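Local coordinates for protein phosphodiesterase (PDB 5H2Q) that belongs to the HD-clan phosphodiesterases, an all-helical fold that holds a zinc and a magnesium ion beside a ligand pocket, at residues 84-89 with 261-266; 92-97 with 124-129; 101-106 with 315-320. All blocks are in the same frame, centred on the assembly; numbering follows the deposited sequence.

Contact 1. Residues 84-89 with 261-266; sequences NVPYHN and TEEFYR. With LLI ((4~{a}~{S},8~{a}~{R})-2-cycloheptyl-4-[4-methoxy-3-[2-(2-oxidanylideneimidazolidin-1-yl)ethoxy]phenyl]-4~{a},5,8,8~{a}-tetrahydrophthalazin-1-one), chain E.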
loop_
_atom_site.group_PDB
_atom_site.type_symbol
_atom_site.label_atom_id
_atom_site.label_comp_id
_atom_site.label_asym_id
_atom_site.label_seq_id
_atom_site.Cartn_x
_atom_site.Cartn_y
_atom_site.Cartn_z
ATOM N N ASN A 84 4.853 -12.296 9.619
ATOM C CA ASN A 84 5.855 -11.673 10.469
ATOM C C ASN A 84 7.161 -11.524 9.687
ATOM O O ASN A 84 8.126 -12.280 9.873
ATOM C CB ASN A 84 6.026 -12.481 11.779
ATOM C CG ASN A 84 7.027 -11.919 12.770
ATOM O OD1 ASN A 84 7.576 -12.643 13.622
ATOM N ND2 ASN A 84 7.325 -10.636 12.671
ATOM N N VAL A 85 7.158 -10.564 8.766
ATOM C CA VAL A 85 8.303 -10.217 7.943
ATOM C C VAL A 85 8.730 -8.771 8.273
ATOM O O VAL A 85 7.922 -8.054 8.884
ATOM C CB VAL A 85 8.032 -10.448 6.432
ATOM C CG1 VAL A 85 7.836 -11.940 6.126
ATOM C CG2 VAL A 85 6.835 -9.640 5.968
ATOM N N PRO A 86 9.954 -8.312 7.930
ATOM C CA PRO A 86 10.380 -6.973 8.389
ATOM C C PRO A 86 9.670 -5.777 7.744
ATOM O O PRO A 86 9.508 -4.741 8.394
ATOM C CB PRO A 86 11.890 -6.948 8.093
ATOM C CG PRO A 86 12.284 -8.402 7.927
ATOM C CD PRO A 86 11.084 -9.036 7.297
ATOM N N TYR A 87 9.253 -5.908 6.476
ATOM C CA TYR A 87 8.611 -4.777 5.779
ATOM C C TYR A 87 7.187 -5.046 5.328
ATOM O O TYR A 87 6.309 -4.253 5.642
ATOM C CB TYR A 87 9.464 -4.284 4.599
ATOM C CG TYR A 87 8.898 -3.064 3.893
ATOM C CD1 TYR A 87 9.154 -1.777 4.363
ATOM C CD2 TYR A 87 8.022 -3.200 2.815
ATOM C CE1 TYR A 87 8.643 -0.651 3.709
ATOM C CE2 TYR A 87 7.481 -2.086 2.172
ATOM C CZ TYR A 87 7.794 -0.813 2.622
ATOM O OH TYR A 87 7.207 0.260 1.993
ATOM N N HIS A 88 6.952 -6.138 4.583
ATOM C CA HIS A 88 5.623 -6.431 4.056
ATOM C C HIS A 88 4.729 -7.124 5.083
ATOM O O HIS A 88 4.158 -8.184 4.829
ATOM C CB HIS A 88 5.709 -7.187 2.723
ATOM C CG HIS A 88 6.159 -6.333 1.576
ATOM N ND1 HIS A 88 7.445 -6.399 1.097
ATOM C CD2 HIS A 88 5.474 -5.408 0.863
ATOM C CE1 HIS A 88 7.517 -5.520 0.110
ATOM N NE2 HIS A 88 6.335 -4.927 -0.095
ATOM N N ASN A 89 4.588 -6.482 6.265
ATOM C CA ASN A 89 3.743 -6.990 7.333
ATOM C C ASN A 89 2.488 -6.102 7.407
ATOM O O ASN A 89 2.302 -5.205 6.573
ATOM C CB ASN A 89 4.531 -6.994 8.647
ATOM C CG ASN A 89 5.159 -5.650 8.901
ATOM O OD1 ASN A 89 4.528 -4.589 8.701
ATOM N ND2 ASN A 89 6.431 -5.650 9.232
ATOM N N THR A 261 15.371 -2.689 4.003
ATOM C CA THR A 261 16.757 -3.193 3.914
ATOM C C THR A 261 16.846 -4.578 4.540
ATOM O O THR A 261 17.323 -5.496 3.872
ATOM C CB THR A 261 17.728 -2.193 4.559
ATOM O OG1 THR A 261 17.658 -0.994 3.818
ATOM C CG2 THR A 261 19.185 -2.694 4.570
ATOM N N GLU A 262 16.366 -4.737 5.803
ATOM C CA GLU A 262 16.399 -6.017 6.500
ATOM C C GLU A 262 15.622 -7.074 5.729
ATOM O O GLU A 262 16.136 -8.175 5.534
ATOM C CB GLU A 262 15.917 -5.907 7.956
ATOM C CG GLU A 262 15.975 -7.204 8.757
ATOM C CD GLU A 262 17.296 -7.968 8.766
ATOM O OE1 GLU A 262 17.247 -9.214 8.858
ATOM O OE2 GLU A 262 18.372 -7.337 8.638
ATOM N N GLU A 263 14.435 -6.714 5.205
ATOM C CA GLU A 263 13.676 -7.684 4.425
ATOM C C GLU A 263 14.443 -8.128 3.169
ATOM O O GLU A 263 14.570 -9.331 2.942
ATOM C CB GLU A 263 12.310 -7.102 4.029
ATOM C CG GLU A 263 11.450 -8.174 3.387
ATOM C CD GLU A 263 10.025 -7.710 3.248
ATOM O OE1 GLU A 263 9.308 -7.683 4.276
ATOM O OE2 GLU A 263 9.613 -7.433 2.100
ATOM N N PHE A 264 14.965 -7.160 2.379
ATOM C CA PHE A 264 15.720 -7.396 1.150
ATOM C C PHE A 264 16.938 -8.283 1.418
ATOM O O PHE A 264 17.155 -9.248 0.694
ATOM C CB PHE A 264 16.110 -6.070 0.481
ATOM C CG PHE A 264 15.045 -5.398 -0.363
ATOM C CD1 PHE A 264 13.703 -5.755 -0.243
ATOM C CD2 PHE A 264 15.376 -4.377 -1.241
ATOM C CE1 PHE A 264 12.718 -5.122 -1.008
ATOM C CE2 PHE A 264 14.391 -3.746 -2.015
ATOM C CZ PHE A 264 13.067 -4.123 -1.892
ATOM N N TYR A 265 17.656 -8.016 2.525
ATOM C CA TYR A 265 18.828 -8.800 2.929
ATOM C C TYR A 265 18.472 -10.242 3.257
ATOM O O TYR A 265 19.252 -11.152 2.936
ATOM C CB TYR A 265 19.538 -8.130 4.125
ATOM C CG TYR A 265 20.352 -6.905 3.774
ATOM C CD1 TYR A 265 20.543 -6.524 2.447
ATOM C CD2 TYR A 265 20.958 -6.139 4.765
ATOM C CE1 TYR A 265 21.339 -5.432 2.116
ATOM C CE2 TYR A 265 21.752 -5.044 4.445
ATOM C CZ TYR A 265 21.931 -4.685 3.121
ATOM O OH TYR A 265 22.681 -3.582 2.805
ATOM N N ARG A 266 17.289 -10.478 3.861
ATOM C CA ARG A 266 16.842 -11.843 4.151
ATOM C C ARG A 266 16.557 -12.597 2.859
ATOM O O ARG A 266 16.770 -13.806 2.795
ATOM C CB ARG A 266 15.608 -11.857 5.052
ATOM C CG ARG A 266 15.899 -11.312 6.431
ATOM C CD ARG A 266 14.790 -11.589 7.407
ATOM N NE ARG A 266 15.043 -10.879 8.663
ATOM C CZ ARG A 266 14.238 -10.906 9.719
ATOM N NH1 ARG A 266 13.115 -11.614 9.690
ATOM N NH2 ARG A 266 14.549 -10.227 10.811
HETATM C C2 LLI E . 12.702 1.077 -1.054
HETATM C C3 LLI E . 11.926 1.515 0.041
HETATM O O1 LLI E . 14.039 1.390 -1.011
HETATM C C12 LLI E . 8.739 -1.420 -2.909
HETATM C C14 LLI E . 8.711 -2.849 -3.509
HETATM C C15 LLI E . 9.397 -2.946 -4.868
HETATM C C16 LLI E . 7.885 -0.457 -3.751
HETATM C C17 LLI E . 6.563 -1.057 -4.163
HETATM C C18 LLI E . 7.267 -3.375 -3.571
HETATM C C19 LLI E . 6.329 -2.369 -4.189
HETATM C C21 LLI E . 11.326 -2.041 -6.186
HETATM C C22 LLI E . 12.794 -2.503 -5.838
HETATM C C23 LLI E . 11.255 -0.615 -6.818
HETATM C C24 LLI E . 13.812 -2.574 -6.978
HETATM C C25 LLI E . 12.041 -0.326 -8.095
HETATM C C26 LLI E . 13.545 -0.101 -7.901
HETATM C C27 LLI E . 14.440 -1.247 -7.402
HETATM C C28 LLI E . 14.861 0.981 -2.115
HETATM C C29 LLI E . 16.274 1.351 -1.767
HETATM C C4 LLI E . 12.125 0.275 -2.029
HETATM C C5 LLI E . 10.596 1.121 0.144
HETATM C C6 LLI E . 10.790 -0.114 -1.926
HETATM C C7 LLI E . 10.040 0.311 -0.832
HETATM O O8 LLI E . 12.569 2.332 0.931
HETATM C C9 LLI E . 11.914 2.615 2.172
HETATM C C10 LLI E . 10.191 -0.978 -2.971
HETATM N N11 LLI E . 11.008 -1.334 -3.947
HETATM N N13 LLI E . 10.521 -2.128 -4.952
HETATM O O20 LLI E . 8.988 -3.653 -5.775
HETATM N N30 LLI E . 16.911 0.395 -0.846
HETATM C C31 LLI E . 16.777 -1.057 -0.999
HETATM C C32 LLI E . 17.339 0.717 0.413
HETATM C C33 LLI E . 17.558 -1.591 0.195
HETATM N N34 LLI E . 17.710 -0.413 1.034
HETATM O O35 LLI E . 17.412 1.853 0.862
#

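Contact 2. Residues 92-97 with 124-129; sequences HVVDVC and TALVHD. With ZN (zinc ion), chain C; MG (magnesium ion), chain D.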
loop_
_atom_site.group_PDB
_atom_site.type_symbol
_atom_site.label_atom_id
_atom_site.label_comp_id
_atom_site.label_asym_id
_atom_site.label_seq_id
_atom_site.Cartn_x
_atom_site.Cartn_y
_atom_site.Cartn_z
ATOM N N HIS A 92 2.709 -2.169 7.102
ATOM C CA HIS A 92 2.879 -1.554 5.790
ATOM C C HIS A 92 1.528 -1.208 5.169
ATOM O O HIS A 92 1.356 -0.101 4.656
ATOM C CB HIS A 92 3.659 -2.488 4.841
ATOM C CG HIS A 92 3.573 -2.069 3.408
ATOM N ND1 HIS A 92 4.101 -0.869 2.973
ATOM C CD2 HIS A 92 3.027 -2.723 2.354
ATOM C CE1 HIS A 92 3.905 -0.848 1.658
ATOM N NE2 HIS A 92 3.203 -1.919 1.252
ATOM N N VAL A 93 0.564 -2.169 5.181
ATOM C CA VAL A 93 -0.733 -1.885 4.539
ATOM C C VAL A 93 -1.546 -0.863 5.334
ATOM O O VAL A 93 -2.245 -0.028 4.748
ATOM C CB VAL A 93 -1.527 -3.161 4.182
ATOM C CG1 VAL A 93 -0.706 -4.042 3.233
ATOM C CG2 VAL A 93 -1.964 -3.941 5.431
ATOM N N VAL A 94 -1.441 -0.885 6.664
ATOM C CA VAL A 94 -2.128 0.151 7.457
ATOM C C VAL A 94 -1.530 1.521 7.116
ATOM O O VAL A 94 -2.258 2.501 6.949
ATOM C CB VAL A 94 -2.103 -0.160 8.981
ATOM C CG1 VAL A 94 -2.675 1.020 9.799
ATOM C CG2 VAL A 94 -2.906 -1.421 9.251
ATOM N N ASP A 95 -0.214 1.568 6.978
ATOM C CA ASP A 95 0.471 2.780 6.572
ATOM C C ASP A 95 0.008 3.244 5.195
ATOM O O ASP A 95 -0.271 4.437 5.021
ATOM C CB ASP A 95 2.000 2.538 6.567
ATOM C CG ASP A 95 2.762 3.718 6.010
ATOM O OD1 ASP A 95 2.506 4.857 6.461
ATOM O OD2 ASP A 95 3.610 3.506 5.125
ATOM N N VAL A 96 -0.067 2.322 4.220
ATOM C CA VAL A 96 -0.492 2.684 2.858
ATOM C C VAL A 96 -1.934 3.232 2.867
ATOM O O VAL A 96 -2.228 4.227 2.189
ATOM C CB VAL A 96 -0.264 1.547 1.846
ATOM C CG1 VAL A 96 -0.950 1.842 0.515
ATOM C CG2 VAL A 96 1.237 1.296 1.644
ATOM N N CYS A 97 -2.796 2.612 3.678
ATOM C CA CYS A 97 -4.193 3.017 3.835
ATOM C C CYS A 97 -4.229 4.447 4.370
ATOM O O CYS A 97 -4.853 5.312 3.762
ATOM C CB CYS A 97 -4.919 2.059 4.772
ATOM S SG CYS A 97 -6.679 2.429 4.977
ATOM N N THR A 124 -8.723 -1.244 -0.711
ATOM C CA THR A 124 -7.671 -1.870 -1.526
ATOM C C THR A 124 -6.290 -1.779 -0.882
ATOM O O THR A 124 -5.524 -2.748 -0.922
ATOM C CB THR A 124 -7.696 -1.294 -2.948
ATOM O OG1 THR A 124 -8.985 -1.557 -3.518
ATOM C CG2 THR A 124 -6.642 -1.945 -3.840
ATOM N N ALA A 125 -6.001 -0.651 -0.219
ATOM C CA ALA A 125 -4.727 -0.477 0.468
ATOM C C ALA A 125 -4.530 -1.618 1.473
ATOM O O ALA A 125 -3.423 -2.107 1.600
ATOM C CB ALA A 125 -4.687 0.859 1.187
ATOM N N LEU A 126 -5.612 -2.078 2.135
ATOM C CA LEU A 126 -5.494 -3.140 3.142
ATOM C C LEU A 126 -5.284 -4.538 2.574
ATOM O O LEU A 126 -4.784 -5.406 3.292
ATOM C CB LEU A 126 -6.690 -3.121 4.102
ATOM C CG LEU A 126 -6.883 -1.824 4.897
ATOM C CD1 LEU A 126 -8.201 -1.875 5.708
ATOM C CD2 LEU A 126 -5.688 -1.572 5.849
ATOM N N VAL A 127 -5.698 -4.789 1.329
ATOM C CA VAL A 127 -5.554 -6.127 0.723
ATOM C C VAL A 127 -4.345 -6.217 -0.208
ATOM O O VAL A 127 -4.034 -7.308 -0.671
ATOM C CB VAL A 127 -6.826 -6.540 -0.091
ATOM C CG1 VAL A 127 -8.081 -6.466 0.756
ATOM C CG2 VAL A 127 -6.986 -5.669 -1.354
ATOM N N HIS A 128 -3.703 -5.073 -0.540
ATOM C CA HIS A 128 -2.787 -5.034 -1.664
ATOM C C HIS A 128 -1.529 -5.893 -1.541
ATOM O O HIS A 128 -0.888 -6.111 -2.562
ATOM C CB HIS A 128 -2.439 -3.596 -2.079
ATOM C CG HIS A 128 -1.242 -3.025 -1.406
ATOM N ND1 HIS A 128 -1.332 -2.443 -0.169
ATOM C CD2 HIS A 128 0.047 -2.990 -1.820
ATOM C CE1 HIS A 128 -0.099 -2.025 0.118
ATOM N NE2 HIS A 128 0.756 -2.332 -0.847
ATOM N N ASP A 129 -1.170 -6.362 -0.328
ATOM C CA ASP A 129 0.005 -7.208 -0.162
ATOM C C ASP A 129 -0.310 -8.476 0.619
ATOM O O ASP A 129 0.610 -9.055 1.192
ATOM C CB ASP A 129 1.166 -6.417 0.516
ATOM C CG ASP A 129 1.980 -5.568 -0.449
ATOM O OD1 ASP A 129 2.245 -6.041 -1.576
ATOM O OD2 ASP A 129 2.487 -4.498 -0.022
HETATM ZN ZN ZN C . 2.868 -2.611 -0.734
HETATM MG MG MG D . 3.159 -5.509 -3.356
HETATM O O HOH W 1 3.016 -3.490 -2.836
HETATM O O HOH W 2 5.035 -2.720 -1.048
HETATM O O HOH W 3 3.354 -7.523 -3.970
HETATM O O HOH W 4 5.106 -5.474 -2.673
HETATM O O HOH W 5 3.810 -5.001 -5.384
#

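Contact 3. Residues 101-106 with 315-320; sequences YTFLYR and QGMQWT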
loop_
_atom_site.group_PDB
_atom_site.type_symbol
_atom_site.label_atom_id
_atom_site.label_comp_id
_atom_site.label_asym_id
_atom_site.label_seq_id
_atom_site.Cartn_x
_atom_site.Cartn_y
_atom_site.Cartn_z
ATOM N N TYR A 101 -5.269 7.970 2.443
ATOM C CA TYR A 101 -6.284 8.835 3.037
ATOM C C TYR A 101 -5.788 10.316 3.009
ATOM O O TYR A 101 -6.544 11.210 2.611
ATOM C CB TYR A 101 -6.565 8.421 4.485
ATOM C CG TYR A 101 -7.714 9.213 5.070
ATOM C CD1 TYR A 101 -7.506 10.475 5.625
ATOM C CD2 TYR A 101 -9.009 8.708 5.051
ATOM C CE1 TYR A 101 -8.571 11.227 6.123
ATOM C CE2 TYR A 101 -10.083 9.453 5.535
ATOM C CZ TYR A 101 -9.857 10.704 6.086
ATOM O OH TYR A 101 -10.912 11.408 6.622
ATOM N N THR A 102 -4.516 10.554 3.373
ATOM C CA THR A 102 -3.983 11.923 3.328
ATOM C C THR A 102 -3.930 12.464 1.925
ATOM O O THR A 102 -4.156 13.668 1.756
ATOM C CB THR A 102 -2.635 12.085 4.027
ATOM O OG1 THR A 102 -1.622 11.456 3.250
ATOM C CG2 THR A 102 -2.629 11.563 5.485
ATOM N N PHE A 103 -3.586 11.621 0.926
ATOM C CA PHE A 103 -3.547 12.103 -0.469
ATOM C C PHE A 103 -4.922 12.515 -0.899
ATOM O O PHE A 103 -5.080 13.546 -1.518
ATOM C CB PHE A 103 -2.996 11.049 -1.426
ATOM C CG PHE A 103 -1.567 10.618 -1.184
ATOM C CD1 PHE A 103 -0.691 11.417 -0.442
ATOM C CD2 PHE A 103 -1.089 9.421 -1.707
ATOM C CE1 PHE A 103 0.645 11.026 -0.242
ATOM C CE2 PHE A 103 0.243 9.036 -1.505
ATOM C CZ PHE A 103 1.092 9.831 -0.764
ATOM N N LEU A 104 -5.944 11.720 -0.531
ATOM C CA LEU A 104 -7.314 12.054 -0.893
ATOM C C LEU A 104 -7.835 13.292 -0.203
ATOM O O LEU A 104 -8.392 14.146 -0.892
ATOM C CB LEU A 104 -8.258 10.859 -0.567
ATOM C CG LEU A 104 -8.064 9.590 -1.392
ATOM C CD1 LEU A 104 -8.889 8.420 -0.819
ATOM C CD2 LEU A 104 -8.427 9.833 -2.855
ATOM N N TYR A 105 -7.679 13.401 1.133
ATOM C CA TYR A 105 -8.376 14.446 1.915
ATOM C C TYR A 105 -7.526 15.597 2.453
ATOM O O TYR A 105 -8.087 16.553 3.012
ATOM C CB TYR A 105 -9.176 13.784 3.038
ATOM C CG TYR A 105 -10.197 12.812 2.469
ATOM C CD1 TYR A 105 -11.282 13.264 1.714
ATOM C CD2 TYR A 105 -10.009 11.439 2.570
ATOM C CE1 TYR A 105 -12.181 12.373 1.126
ATOM C CE2 TYR A 105 -10.905 10.535 1.991
ATOM C CZ TYR A 105 -11.995 11.009 1.277
ATOM O OH TYR A 105 -12.885 10.125 0.723
ATOM N N ARG A 106 -6.197 15.536 2.279
ATOM C CA ARG A 106 -5.301 16.631 2.629
ATOM C C ARG A 106 -4.728 17.134 1.292
ATOM O O ARG A 106 -4.506 18.329 1.146
ATOM C CB ARG A 106 -4.178 16.203 3.591
ATOM C CG ARG A 106 -4.652 15.599 4.913
ATOM C CD ARG A 106 -5.220 16.647 5.836
ATOM N NE ARG A 106 -5.390 16.133 7.193
ATOM C CZ ARG A 106 -5.681 16.891 8.240
ATOM N NH1 ARG A 106 -5.824 18.204 8.100
ATOM N NH2 ARG A 106 -5.827 16.342 9.442
ATOM N N GLN A 315 -1.819 18.969 -7.957
ATOM C CA GLN A 315 -1.224 20.147 -7.331
ATOM C C GLN A 315 -1.282 20.132 -5.822
ATOM O O GLN A 315 -0.359 20.629 -5.186
ATOM C CB GLN A 315 -1.850 21.465 -7.881
ATOM C CG GLN A 315 -1.770 21.632 -9.401
ATOM C CD GLN A 315 -0.429 22.154 -9.861
ATOM O OE1 GLN A 315 -0.206 23.366 -9.973
ATOM N NE2 GLN A 315 0.485 21.247 -10.177
ATOM N N GLY A 316 -2.349 19.555 -5.247
ATOM C CA GLY A 316 -2.505 19.466 -3.799
ATOM C C GLY A 316 -1.537 18.536 -3.094
ATOM O O GLY A 316 -1.397 18.622 -1.872
ATOM N N MET A 317 -0.846 17.656 -3.866
ATOM C CA MET A 317 0.150 16.706 -3.346
ATOM C C MET A 317 1.598 17.241 -3.483
ATOM O O MET A 317 2.542 16.470 -3.351
ATOM C CB MET A 317 0.001 15.329 -4.017
ATOM C CG MET A 317 -1.055 14.432 -3.361
ATOM S SD MET A 317 -1.332 12.960 -4.347
ATOM C CE MET A 317 0.258 12.014 -3.977
ATOM N N GLN A 318 1.773 18.570 -3.670
ATOM C CA GLN A 318 3.101 19.204 -3.795
ATOM C C GLN A 318 4.052 18.904 -2.609
ATOM O O GLN A 318 5.260 18.785 -2.826
ATOM C CB GLN A 318 2.931 20.731 -4.032
ATOM C CG GLN A 318 4.235 21.559 -4.135
ATOM C CD GLN A 318 5.156 21.120 -5.256
ATOM O OE1 GLN A 318 4.738 20.918 -6.405
ATOM N NE2 GLN A 318 6.436 20.981 -4.949
ATOM N N TRP A 319 3.514 18.722 -1.370
ATOM C CA TRP A 319 4.313 18.424 -0.177
ATOM C C TRP A 319 5.143 17.135 -0.327
ATOM O O TRP A 319 6.183 17.000 0.344
ATOM C CB TRP A 319 3.438 18.363 1.096
ATOM C CG TRP A 319 2.851 16.999 1.387
ATOM C CD1 TRP A 319 3.485 15.946 1.981
ATOM C CD2 TRP A 319 1.520 16.547 1.085
ATOM N NE1 TRP A 319 2.643 14.858 2.046
ATOM C CE2 TRP A 319 1.421 15.208 1.533
ATOM C CE3 TRP A 319 0.392 17.150 0.493
ATOM C CZ2 TRP A 319 0.237 14.461 1.409
ATOM C CZ3 TRP A 319 -0.779 16.405 0.362
ATOM C CH2 TRP A 319 -0.843 15.073 0.802
ATOM N N THR A 320 4.625 16.165 -1.124
ATOM C CA THR A 320 5.279 14.856 -1.349
ATOM C C THR A 320 6.630 15.096 -2.042
ATOM O O THR A 320 7.637 14.521 -1.633
ATOM C CB THR A 320 4.396 13.865 -2.128
ATOM O OG1 THR A 320 4.112 14.353 -3.429
ATOM C CG2 THR A 320 3.115 13.469 -1.390
HETATM O O HOH W 6 -2.864 20.418 0.040
#

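Contact 1. Residues 84-89 with 261-266
Glu263 reaches out from helix 250-274 and grips the backbone and the imidazole of the turn around His88, a His-carboxylate hydrogen bond beside the ligand pocket of this HD-clan phosphodiesterase fold, to which His88 belongs. CG of Glu263 stands anti to the backbone N (chi1 -172°) and the chain runs on extended, which carries the carboxylate across the gap to the loop. Its OE1 takes two backbone donors: Tyr87 N at 2.8 Å comes from above the carboxylate plane, while His88 N approaches on the syn side along a straighter N-H line of 167°. The other oxygen, OE2, offers its syn lone pair to His88 ND1 at 2.6 Å, close to the imidazole plane. Three bonds hold the buried carboxylate; the two from backbone N pin an inverse gamma turn centred on His88, and the one from ND1 fixes the rotation of its ring. His88 is stacked on His132 and meets His92 edge-to-face. The hydroxyl of Tyr87 is satisfied outside the contact by Asn245 OD1. From the loop, Pro86 lies against Glu263 CB and the Arg266 guanidinium, with Pro86 CG centred over one guanidinium face, 3.6 Å from Arg266 CZ. That group is kept in place by a salt bridge, Arg266 NE to Glu262 OE1 at 2.8 Å, nearly straight and in the guanidinium plane, and Glu262 OE2 has a second cation in Arg284. Within the loop, Asn89 ND2 donates to Val85 O at 2.9 Å. Towards the pocket, Phe264 CD2 lies 3.6 Å from C31 of LLI, and N34 of LLI donates to Thr261 OG1 at 2.8 Å, a hydroxyl also hydrogen-bonded to Ala257 O.

Contact 2. Residues 92-97 with 124-129
His92, His128 and Asp129 converge on one zinc ion: His92 NE2 and His128 NE2 each bind it at 2.1 Å, and Asp129 gives OD2. Waters 1 and 2 and Asp242 complete six ligands. The two imidazoles meet obliquely, planes 61° apart, and the carboxylate of Asp129 is turned nearly coplanar with the His92 ring. Asp129 also bridges the metals, since its OD1 binds the magnesium ion at 2.1 Å, and water 1 binds both. In the second shell, His128 ND1 donates to Ala125 O at 2.8 Å in a nearly straight bond that lies in the ring plane, so a backbone carbonyl three residues earlier sets the rotation of the imidazole. CG of His92 is anti to the backbone N (chi1 166°), which swings the ring from helix 90-105 to the metal. Val93 packs against this backbone and ring, its CB 3.4 Å from Ala125 O and its CG1 on His128 CE1, where Val96 CG2 also packs. Farther from the metals the helices close up: Ala125 CB sits 3.5 Å from Cys97 CA, and Leu126 CD2 rests on Cys97 CB. Tyr82 OH bonds Leu126 O and Asp129 N. His92, the adjacent His128-Asp129 pair and the later Asp242 form the H…HD…D metal-binding signature of the HD clan.

Contact 3. Residues 101-106 with 315-320
The last turn of helix 90-105 faces the bend that leads into helix 318-334, with nearest CA atoms, Phe103 and Met317, 6.6 Å apart and no direct hydrogen bond across. Phe103 is at the heart of the contact. The methyl CE of Met317 sits over the centre of one face of its ring, 3.5 Å from the centroid and 8° off the normal, a CH-pi contact; the bend of the Met317 chain at chi3 (73°) leaves SD to the side, near Phe103 CB, in an oblique Met-aromatic contact. Trp319 comes to the ring's edge instead: its CZ2 lies 3.7 Å from Phe103 CD1, with the two aromatic planes inclined at 47°. Thr320 CG2 meets Phe103 CE1 at the same distance. Trp319 also extends its six-membered ring to the end of the first helix, CH2 lying 3.7 Å from Thr102 O and CZ3 close to Arg106 C. The bend is held from within, because Met317 O accepts both Thr320 N and Thr320 OG1, the hydroxyl at 2.6 Å and close to the line of the C=O bond. At the outer end a single water donates to Arg106 O at 2.9 Å and to Gly316 O, bridging two carbonyls that cannot pair directly. The Arg106 guanidinium turns elsewhere, to Thr27 OG1. Helix 227-242 packs on the contact through Leu237, which touches Phe103 and Met317; Phe306 of helix 290-312 packs on Met317 and Thr320, and Ile29 in a loop reaches Thr102 and Trp319.

Contacts 1 and 2 adjoin at the metals: their centres are about 16 Å apart, yet His88 CD2 comes within 3.2 Å of Asp129 OD2, a zinc ligand, and Tyr87 O packs on His92 CB. Contact 1 faces LLI directly, whereas the side chain of Asp129 in contact 2 stays about 6 Å from it. Contact 3 shares helix 90-105 with contact 2, its centre about 17 Å farther on, so one helix runs from the zinc ion to the packing around Phe103, away from the metals, whose side chain lies about 12 Å from both zinc and LLI. Contacts 1 and 3 do not touch; they flank the chain's centre on opposite sides, about 28 Å apart between centres.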